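Long-range contact in glycosyltransferase (PDB 2IUY), which probably transfers a sugar from a nucleotide donor, as a retaining family GT4 glycosyltransferase of avilamycin A biosynthesis: residues D163-A177 against R189-Y202. Residues are numbered along the deposited sequence; the frame is centred on the assembly and turned at random.
Sequences DFLLFMGRVSPHKGA and RRLVLAGPAWEPEY
Pro-173 lays its ring over one face of Tyr-202, a CH-pi contact with Pro-173 CG 3.8 Å from the centroid of the Tyr-202 ring; the rigid, puckered proline ring presents C-H groups to the aromatic face. Val-171 O lies at the edge of the tyrosine ring, near its plane. A chi1 of -172°, which sets CG opposite the backbone N, sends the Tyr-202 ring back from helix 200-210 to the start of helix 177-187, where its hydroxyl bonds to Leu-178 N and a water shared with Pro-173 O. The Phe-167 ring carries Ala-177 CA over one face, toward the rim, and has Arg-170 O and Lys-175 O in plane at its edge; Leu-193 CD2 approaches obliquely, 3.5 Å from Phe-167 CD2. Arg-189 and Asp-163 each lie just before a strand, and the long charged arginine spans the two entries: its NH1 donates to Asp-163 O (2.9 Å) in the guanidinium plane and makes a weak hydrogen bond, part of a salt bridge, to Asp-163 OD1. Ser-172, small enough to sit close, gives its OG proton to Glu-199 OE2 (2.7 Å), met from above the carboxylate plane. Gly-195 lets its CA come within 3.2 Å of Gly-169 O, where a side chain would collide.

Between these ends, strands 165-168 and 191-194 run parallel at 17°; Phe-167 N to Val-192 O (2.8 Å) is nearly straight. They are adjacent strands of a beta-alpha-beta unit in the C-terminal Rossmann-like domain of a GT-B fold. Leu-165, Phe-167 and Leu-191 pack under connecting helix 177-187, while Phe-164 and Met-168, a selenomethionine, face helix 222-231. UDP-binding Lys-175 follows the first strand; strands 214-216 and 234-237 flank the pair.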
ATOM      1  N   ASP A 163      -2.455   4.197 -24.088  1.00 19.06           N
ATOM      2  CA  ASP A 163      -1.834   2.969 -24.580  1.00 18.77           C
ATOM      3  C   ASP A 163      -0.661   2.578 -23.741  1.00 17.05           C
ATOM      4  O   ASP A 163      -0.118   1.498 -23.927  1.00 16.98           O
ATOM      5  CB  ASP A 163      -1.414   3.119 -26.041  1.00 20.39           C
ATOM      6  CG  ASP A 163      -2.583   2.878 -27.008  1.00 24.67           C
ATOM      7  OD1 ASP A 163      -3.317   1.862 -26.819  1.00 30.18           O
ATOM      8  OD2 ASP A 163      -2.759   3.691 -27.954  1.00 29.61           O
ATOM      9  N   PHE A 164      -0.275   3.459 -22.813  1.00 15.65           N
ATOM     10  CA  PHE A 164       0.940   3.258 -22.002  1.00 14.50           C
ATOM     11  C   PHE A 164       0.695   2.221 -20.884  1.00 13.34           C
ATOM     12  O   PHE A 164      -0.426   2.138 -20.357  1.00 12.02           O
ATOM     13  CB  PHE A 164       1.483   4.596 -21.471  1.00 14.69           C
ATOM     14  CG  PHE A 164       0.615   5.261 -20.381  1.00 17.51           C
ATOM     15  CD1 PHE A 164       0.733   4.893 -19.021  1.00 16.33           C
ATOM     16  CD2 PHE A 164      -0.300   6.263 -20.718  1.00 20.54           C
ATOM     17  CE1 PHE A 164      -0.042   5.499 -18.043  1.00 19.39           C
ATOM     18  CE2 PHE A 164      -1.090   6.855 -19.745  1.00 19.40           C
ATOM     19  CZ  PHE A 164      -0.971   6.468 -18.405  1.00 19.55           C
ATOM     20  N   LEU A 165       1.729   1.431 -20.556  1.00 12.11           N
ATOM     21  CA  LEU A 165       1.751   0.608 -19.309  1.00 10.87           C
ATOM     22  C   LEU A 165       2.298   1.488 -18.168  1.00 10.20           C
ATOM     23  O   LEU A 165       2.839   2.560 -18.439  1.00 10.65           O
ATOM     24  CB  LEU A 165       2.556  -0.668 -19.483  1.00  9.06           C
ATOM     25  CG  LEU A 165       2.144  -1.574 -20.669  1.00  9.52           C
ATOM     26  CD1 LEU A 165       2.950  -2.916 -20.742  1.00  6.07           C
ATOM     27  CD2 LEU A 165       0.640  -1.849 -20.665  1.00  8.37           C
ATOM     28  N   LEU A 166       2.094   1.106 -16.917  1.00  8.85           N
ATOM     29  CA  LEU A 166       2.398   2.039 -15.833  1.00  9.02           C
ATOM     30  C   LEU A 166       3.105   1.330 -14.706  1.00  8.62           C
ATOM     31  O   LEU A 166       2.616   0.310 -14.225  1.00  7.57           O
ATOM     32  CB  LEU A 166       1.147   2.718 -15.272  1.00  9.02           C
ATOM     33  CG  LEU A 166       1.363   3.613 -14.036  1.00  9.35           C
ATOM     34  CD1 LEU A 166       2.137   4.895 -14.366  1.00  9.11           C
ATOM     35  CD2 LEU A 166       0.004   3.998 -13.403  1.00  9.06           C
ATOM     36  N   PHE A 167       4.257   1.882 -14.298  1.00  6.96           N
ATOM     37  CA  PHE A 167       4.916   1.400 -13.121  1.00  8.59           C
ATOM     38  C   PHE A 167       4.840   2.533 -12.098  1.00  9.31           C
ATOM     39  O   PHE A 167       5.211   3.653 -12.401  1.00  7.35           O
ATOM     40  CB  PHE A 167       6.376   0.995 -13.429  1.00  7.83           C
ATOM     41  CG  PHE A 167       7.174   0.675 -12.212  1.00  9.47           C
ATOM     42  CD1 PHE A 167       7.361  -0.656 -11.810  1.00 11.03           C
ATOM     43  CD2 PHE A 167       7.753   1.712 -11.443  1.00 10.89           C
ATOM     44  CE1 PHE A 167       8.115  -0.949 -10.629  1.00  9.42           C
ATOM     45  CE2 PHE A 167       8.492   1.423 -10.286  1.00 11.32           C
ATOM     46  CZ  PHE A 167       8.668   0.072  -9.895  1.00  8.65           C
HETATM   47  N   MSE A 168       4.353   2.230 -10.898  1.00 10.52           N
HETATM   48  CA  MSE A 168       4.169   3.250  -9.894  1.00 14.07           C
HETATM   49  C   MSE A 168       4.718   2.803  -8.549  1.00 13.95           C
HETATM   50  O   MSE A 168       4.107   1.972  -7.847  1.00 15.13           O
HETATM   51  CB  MSE A 168       2.682   3.675  -9.799  1.00 12.91           C
HETATM   52  CG  MSE A 168       2.516   4.776  -8.777  1.00 17.41           C
HETATM   53 SE   MSE A 168       0.763   5.509  -8.780  1.00 24.84          SE
HETATM   54  CE  MSE A 168       0.974   6.686 -10.321  1.00 16.51           C
ATOM     55  N   GLY A 169       5.892   3.318  -8.210  1.00 13.81           N
ATOM     56  CA  GLY A 169       6.547   3.044  -6.945  1.00 14.06           C
ATOM     57  C   GLY A 169       7.992   3.545  -6.998  1.00 14.00           C
ATOM     58  O   GLY A 169       8.394   4.234  -7.939  1.00 12.47           O
ATOM     59  N   ARG A 170       8.780   3.180  -6.003  1.00 13.85           N
ATOM     60  CA  ARG A 170      10.211   3.526  -6.024  1.00 15.51           C
ATOM     61  C   ARG A 170      10.941   2.722  -7.105  1.00 12.23           C
ATOM     62  O   ARG A 170      10.730   1.521  -7.246  1.00 10.49           O
ATOM     63  CB  ARG A 170      10.846   3.309  -4.653  1.00 14.45           C
ATOM     64  CG  ARG A 170      10.537   4.453  -3.647  1.00 20.29           C
ATOM     65  CD  ARG A 170      11.279   4.179  -2.292  1.00 21.81           C
ATOM     66  NE  ARG A 170      10.946   2.805  -1.913  1.00 32.02           N
ATOM     67  CZ  ARG A 170      11.736   1.742  -2.083  1.00 35.51           C
ATOM     68  NH1 ARG A 170      12.994   1.883  -2.542  1.00 32.08           N
ATOM     69  NH2 ARG A 170      11.259   0.536  -1.736  1.00 36.72           N
ATOM     70  N   VAL A 171      11.767   3.408  -7.887  1.00 11.52           N
ATOM     71  CA  VAL A 171      12.529   2.757  -8.951  1.00 11.00           C
ATOM     72  C   VAL A 171      13.751   2.119  -8.291  1.00 11.50           C
ATOM     73  O   VAL A 171      14.809   2.738  -8.201  1.00 11.86           O
ATOM     74  CB  VAL A 171      12.926   3.778 -10.061  1.00 10.96           C
ATOM     75  CG1 VAL A 171      13.811   3.111 -11.164  1.00  8.19           C
ATOM     76  CG2 VAL A 171      11.641   4.498 -10.658  1.00  9.62           C
ATOM     77  N   SER A 172      13.559   0.896  -7.795  1.00 11.96           N
ATOM     78  CA  SER A 172      14.539   0.125  -7.016  1.00 11.58           C
ATOM     79  C   SER A 172      14.467  -1.291  -7.486  1.00  9.02           C
ATOM     80  O   SER A 172      13.434  -1.691  -7.964  1.00  7.60           O
ATOM     81  CB  SER A 172      14.154   0.072  -5.557  1.00 12.39           C
ATOM     82  OG  SER A 172      14.302   1.351  -4.997  1.00 19.09           O
ATOM     83  N   PRO A 173      15.584  -2.037  -7.399  1.00  8.91           N
ATOM     84  CA  PRO A 173      15.653  -3.387  -7.958  1.00  7.83           C
ATOM     85  C   PRO A 173      14.607  -4.387  -7.418  1.00  9.51           C
ATOM     86  O   PRO A 173      14.022  -5.143  -8.209  1.00  9.08           O
ATOM     87  CB  PRO A 173      17.090  -3.834  -7.611  1.00  7.84           C
ATOM     88  CG  PRO A 173      17.884  -2.593  -7.671  1.00  5.96           C
ATOM     89  CD  PRO A 173      16.916  -1.598  -6.922  1.00  8.34           C
ATOM     90  N   HIS A 174      14.367  -4.395  -6.101  1.00  9.02           N
ATOM     91  CA  HIS A 174      13.397  -5.326  -5.540  1.00  9.35           C
ATOM     92  C   HIS A 174      11.938  -5.005  -5.983  1.00  9.72           C
ATOM     93  O   HIS A 174      11.041  -5.880  -5.849  1.00  9.18           O
ATOM     94  CB  HIS A 174      13.496  -5.363  -4.004  1.00  9.60           C
ATOM     95  CG  HIS A 174      13.133  -4.062  -3.358  1.00  9.06           C
ATOM     96  ND1 HIS A 174      13.993  -2.987  -3.332  1.00 11.93           N
ATOM     97  CD2 HIS A 174      12.000  -3.647  -2.751  1.00  9.63           C
ATOM     98  CE1 HIS A 174      13.416  -1.968  -2.716  1.00 12.79           C
ATOM     99  NE2 HIS A 174      12.199  -2.339  -2.366  1.00 10.72           N
ATOM    100  N   LYS A 175      11.704  -3.781  -6.495  1.00  9.22           N
ATOM    101  CA  LYS A 175      10.375  -3.390  -6.995  1.00  9.48           C
ATOM    102  C   LYS A 175      10.188  -3.759  -8.471  1.00  8.42           C
ATOM    103  O   LYS A 175       9.068  -3.749  -8.978  1.00  7.69           O
ATOM    104  CB  LYS A 175      10.072  -1.898  -6.791  1.00  9.96           C
ATOM    105  CG  LYS A 175      10.025  -1.466  -5.326  1.00 10.95           C
ATOM    106  CD  LYS A 175       9.038  -2.327  -4.505  1.00 11.95           C
ATOM    107  CE  LYS A 175       7.600  -2.056  -4.904  1.00  8.12           C
ATOM    108  NZ  LYS A 175       6.630  -2.442  -3.805  1.00 13.91           N
ATOM    109  N   GLY A 176      11.282  -4.124  -9.138  1.00  7.80           N
ATOM    110  CA  GLY A 176      11.210  -4.716 -10.466  1.00  7.17           C
ATOM    111  C   GLY A 176      10.918  -3.693 -11.563  1.00  7.56           C
ATOM    112  O   GLY A 176      10.273  -4.031 -12.553  1.00  8.30           O
ATOM    113  N   ALA A 177      11.408  -2.469 -11.410  1.00  7.30           N
ATOM    114  CA  ALA A 177      11.268  -1.436 -12.459  1.00  8.55           C
ATOM    115  C   ALA A 177      11.874  -1.914 -13.783  1.00  9.04           C
ATOM    116  O   ALA A 177      11.307  -1.695 -14.872  1.00  9.98           O
ATOM    117  CB  ALA A 177      11.896  -0.086 -12.013  1.00  6.48           C
ATOM    118  N   ARG A 189       5.149  -1.744 -25.957  1.00 17.28           N
ATOM    119  CA  ARG A 189       4.501  -0.612 -25.308  1.00 16.50           C
ATOM    120  C   ARG A 189       5.423   0.344 -24.607  1.00 16.34           C
ATOM    121  O   ARG A 189       6.558   0.016 -24.272  1.00 16.12           O
ATOM    122  CB  ARG A 189       3.404  -1.060 -24.358  1.00 17.71           C
ATOM    123  CG  ARG A 189       2.388  -1.932 -24.988  1.00 18.41           C
ATOM    124  CD  ARG A 189       1.035  -1.439 -24.702  1.00 20.41           C
ATOM    125  NE  ARG A 189       0.062  -2.226 -25.448  1.00 23.06           N
ATOM    126  CZ  ARG A 189      -1.151  -1.800 -25.764  1.00 22.63           C
ATOM    127  NH1 ARG A 189      -1.534  -0.584 -25.392  1.00 22.21           N
ATOM    128  NH2 ARG A 189      -1.970  -2.588 -26.456  1.00 20.77           N
ATOM    129  N   ARG A 190       4.901   1.549 -24.387  1.00 15.64           N
ATOM    130  CA  ARG A 190       5.535   2.508 -23.505  1.00 15.82           C
ATOM    131  C   ARG A 190       5.262   2.137 -22.031  1.00 14.36           C
ATOM    132  O   ARG A 190       4.254   1.532 -21.707  1.00 14.41           O
ATOM    133  CB  ARG A 190       5.064   3.919 -23.861  1.00 16.80           C
ATOM    134  CG  ARG A 190       5.349   4.258 -25.326  1.00 22.03           C
ATOM    135  CD  ARG A 190       6.877   4.120 -25.667  1.00 30.81           C
ATOM    136  NE  ARG A 190       7.081   3.878 -27.103  1.00 37.80           N
ATOM    137  CZ  ARG A 190       7.415   2.704 -27.659  1.00 41.07           C
ATOM    138  NH1 ARG A 190       7.629   1.626 -26.915  1.00 41.09           N
ATOM    139  NH2 ARG A 190       7.553   2.611 -28.983  1.00 41.21           N
ATOM    140  N   LEU A 191       6.238   2.425 -21.186  1.00 13.80           N
ATOM    141  CA  LEU A 191       6.149   2.293 -19.764  1.00 11.77           C
ATOM    142  C   LEU A 191       6.466   3.655 -19.133  1.00 11.46           C
ATOM    143  O   LEU A 191       7.614   4.135 -19.174  1.00  9.60           O
ATOM    144  CB  LEU A 191       7.130   1.240 -19.250  1.00 11.67           C
ATOM    145  CG  LEU A 191       7.152   1.073 -17.720  1.00 11.75           C
ATOM    146  CD1 LEU A 191       5.910   0.352 -17.246  1.00  8.15           C
ATOM    147  CD2 LEU A 191       8.421   0.325 -17.291  1.00 10.33           C
ATOM    148  N   VAL A 192       5.430   4.251 -18.537  1.00 10.19           N
ATOM    149  CA  VAL A 192       5.610   5.360 -17.616  1.00 10.32           C
ATOM    150  C   VAL A 192       6.147   4.865 -16.267  1.00 10.56           C
ATOM    151  O   VAL A 192       5.579   3.958 -15.640  1.00 10.12           O
ATOM    152  CB  VAL A 192       4.293   6.143 -17.464  1.00 10.92           C
ATOM    153  CG1 VAL A 192       4.436   7.246 -16.450  1.00 10.40           C
ATOM    154  CG2 VAL A 192       3.912   6.723 -18.809  1.00 11.08           C
ATOM    155  N   LEU A 193       7.289   5.418 -15.879  1.00 11.37           N
ATOM    156  CA  LEU A 193       7.900   5.141 -14.609  1.00 12.59           C
ATOM    157  C   LEU A 193       7.592   6.296 -13.689  1.00 13.14           C
ATOM    158  O   LEU A 193       8.287   7.336 -13.717  1.00 12.48           O
ATOM    159  CB  LEU A 193       9.412   4.999 -14.733  1.00 13.59           C
ATOM    160  CG  LEU A 193      10.063   3.710 -15.177  1.00 14.28           C
ATOM    161  CD1 LEU A 193      11.552   4.017 -15.277  1.00 15.03           C
ATOM    162  CD2 LEU A 193       9.869   2.687 -14.119  1.00 15.14           C
ATOM    163  N   ALA A 194       6.534   6.107 -12.901  1.00 12.85           N
ATOM    164  CA  ALA A 194       6.040   7.115 -11.984  1.00 14.25           C
ATOM    165  C   ALA A 194       6.370   6.810 -10.505  1.00 15.54           C
ATOM    166  O   ALA A 194       5.651   6.077  -9.812  1.00 18.13           O
ATOM    167  CB  ALA A 194       4.552   7.295 -12.166  1.00 13.50           C
ATOM    168  N   GLY A 195       7.428   7.427 -10.015  1.00 15.28           N
ATOM    169  CA  GLY A 195       7.811   7.340  -8.618  1.00 14.45           C
ATOM    170  C   GLY A 195       9.239   7.832  -8.487  1.00 14.40           C
ATOM    171  O   GLY A 195       9.882   8.145  -9.512  1.00 13.26           O
ATOM    172  N   PRO A 196       9.741   7.905  -7.228  1.00 14.58           N
ATOM    173  CA  PRO A 196      11.085   8.380  -6.999  1.00 14.91           C
ATOM    174  C   PRO A 196      12.140   7.409  -7.547  1.00 14.90           C
ATOM    175  O   PRO A 196      12.112   6.218  -7.261  1.00 15.09           O
ATOM    176  CB  PRO A 196      11.170   8.524  -5.475  1.00 13.84           C
ATOM    177  CG  PRO A 196      10.150   7.626  -4.932  1.00 15.23           C
ATOM    178  CD  PRO A 196       9.054   7.543  -5.970  1.00 14.73           C
ATOM    179  N   ALA A 197      13.045   7.946  -8.355  1.00 15.65           N
ATOM    180  CA  ALA A 197      14.129   7.171  -8.967  1.00 17.00           C
ATOM    181  C   ALA A 197      15.400   7.731  -8.361  1.00 17.56           C
ATOM    182  O   ALA A 197      16.053   8.583  -8.962  1.00 18.40           O
ATOM    183  CB  ALA A 197      14.146   7.352 -10.494  1.00 15.67           C
ATOM    184  N   TRP A 198      15.720   7.271  -7.167  1.00 17.85           N
ATOM    185  CA  TRP A 198      16.835   7.817  -6.406  1.00 18.52           C
ATOM    186  C   TRP A 198      18.130   6.983  -6.538  1.00 18.22           C
ATOM    187  O   TRP A 198      19.173   7.399  -6.017  1.00 19.73           O
ATOM    188  CB  TRP A 198      16.444   7.883  -4.922  1.00 19.56           C
ATOM    189  CG  TRP A 198      15.306   8.860  -4.596  1.00 19.81           C
ATOM    190  CD1 TRP A 198      14.685   9.720  -5.462  1.00 20.27           C
ATOM    191  CD2 TRP A 198      14.736   9.103  -3.301  1.00 19.91           C
ATOM    192  NE1 TRP A 198      13.749  10.468  -4.785  1.00 22.90           N
ATOM    193  CE2 TRP A 198      13.752  10.110  -3.460  1.00 21.08           C
ATOM    194  CE3 TRP A 198      14.948   8.555  -2.025  1.00 20.46           C
ATOM    195  CZ2 TRP A 198      12.957  10.578  -2.391  1.00 21.79           C
ATOM    196  CZ3 TRP A 198      14.172   9.042  -0.941  1.00 21.82           C
ATOM    197  CH2 TRP A 198      13.186  10.043  -1.144  1.00 21.25           C
ATOM    198  N   GLU A 199      18.051   5.816  -7.190  1.00 15.62           N
ATOM    199  CA  GLU A 199      19.193   4.897  -7.337  1.00 14.98           C
ATOM    200  C   GLU A 199      19.735   5.036  -8.742  1.00 14.61           C
ATOM    201  O   GLU A 199      19.188   4.434  -9.660  1.00 13.33           O
ATOM    202  CB  GLU A 199      18.768   3.466  -7.040  1.00 13.78           C
ATOM    203  CG  GLU A 199      18.308   3.381  -5.593  1.00 17.33           C
ATOM    204  CD  GLU A 199      17.767   2.034  -5.154  1.00 17.77           C
ATOM    205  OE1 GLU A 199      18.308   0.966  -5.532  1.00 15.14           O
ATOM    206  OE2 GLU A 199      16.794   2.079  -4.374  1.00 21.72           O
ATOM    207  N   PRO A 200      20.784   5.881  -8.911  1.00 15.60           N
ATOM    208  CA  PRO A 200      21.204   6.405 -10.223  1.00 15.32           C
ATOM    209  C   PRO A 200      21.756   5.327 -11.125  1.00 14.49           C
ATOM    210  O   PRO A 200      21.417   5.340 -12.309  1.00 13.21           O
ATOM    211  CB  PRO A 200      22.323   7.414  -9.895  1.00 15.93           C
ATOM    212  CG  PRO A 200      22.287   7.599  -8.405  1.00 17.19           C
ATOM    213  CD  PRO A 200      21.662   6.363  -7.822  1.00 15.28           C
ATOM    214  N   GLU A 201      22.571   4.398 -10.581  1.00 13.67           N
ATOM    215  CA  GLU A 201      23.146   3.305 -11.408  1.00 13.64           C
ATOM    216  C   GLU A 201      22.023   2.381 -11.924  1.00 13.19           C
ATOM    217  O   GLU A 201      22.017   1.958 -13.099  1.00 11.82           O
ATOM    218  CB  GLU A 201      24.191   2.483 -10.628  1.00 14.03           C
ATOM    219  CG  GLU A 201      25.401   3.271 -10.131  1.00 19.21           C
ATOM    220  CD  GLU A 201      25.179   3.981  -8.788  1.00 26.35           C
ATOM    221  OE1 GLU A 201      24.046   3.940  -8.224  1.00 27.20           O
ATOM    222  OE2 GLU A 201      26.157   4.598  -8.287  1.00 29.00           O
ATOM    223  N   TYR A 202      21.086   2.044 -11.023  1.00 13.28           N
ATOM    224  CA  TYR A 202      19.890   1.274 -11.420  1.00 13.21           C
ATOM    225  C   TYR A 202      19.067   2.002 -12.508  1.00 12.61           C
ATOM    226  O   TYR A 202      18.795   1.427 -13.558  1.00 11.75           O
ATOM    227  CB  TYR A 202      19.000   0.942 -10.205  1.00 12.96           C
ATOM    228  CG  TYR A 202      17.836  -0.015 -10.532  1.00 12.02           C
ATOM    229  CD1 TYR A 202      18.071  -1.267 -11.120  1.00 10.22           C
ATOM    230  CD2 TYR A 202      16.524   0.336 -10.244  1.00 11.55           C
ATOM    231  CE1 TYR A 202      17.020  -2.166 -11.410  1.00  8.30           C
ATOM    232  CE2 TYR A 202      15.456  -0.539 -10.535  1.00 10.08           C
ATOM    233  CZ  TYR A 202      15.721  -1.782 -11.125  1.00 11.40           C
ATOM    234  OH  TYR A 202      14.682  -2.641 -11.412  1.00 10.73           O
TER
HETATM  235  O   HOH W   1       2.079   2.116 -25.464  1.00 20.93           O
HETATM  236  O   HOH W   2      16.443   4.791  -9.321  1.00  8.22           O
HETATM  237  O   HOH W   3      14.534   4.749  -6.004  1.00 19.73           O
HETATM  238  O   HOH W   4      15.108  -4.997 -10.876  1.00 10.83           O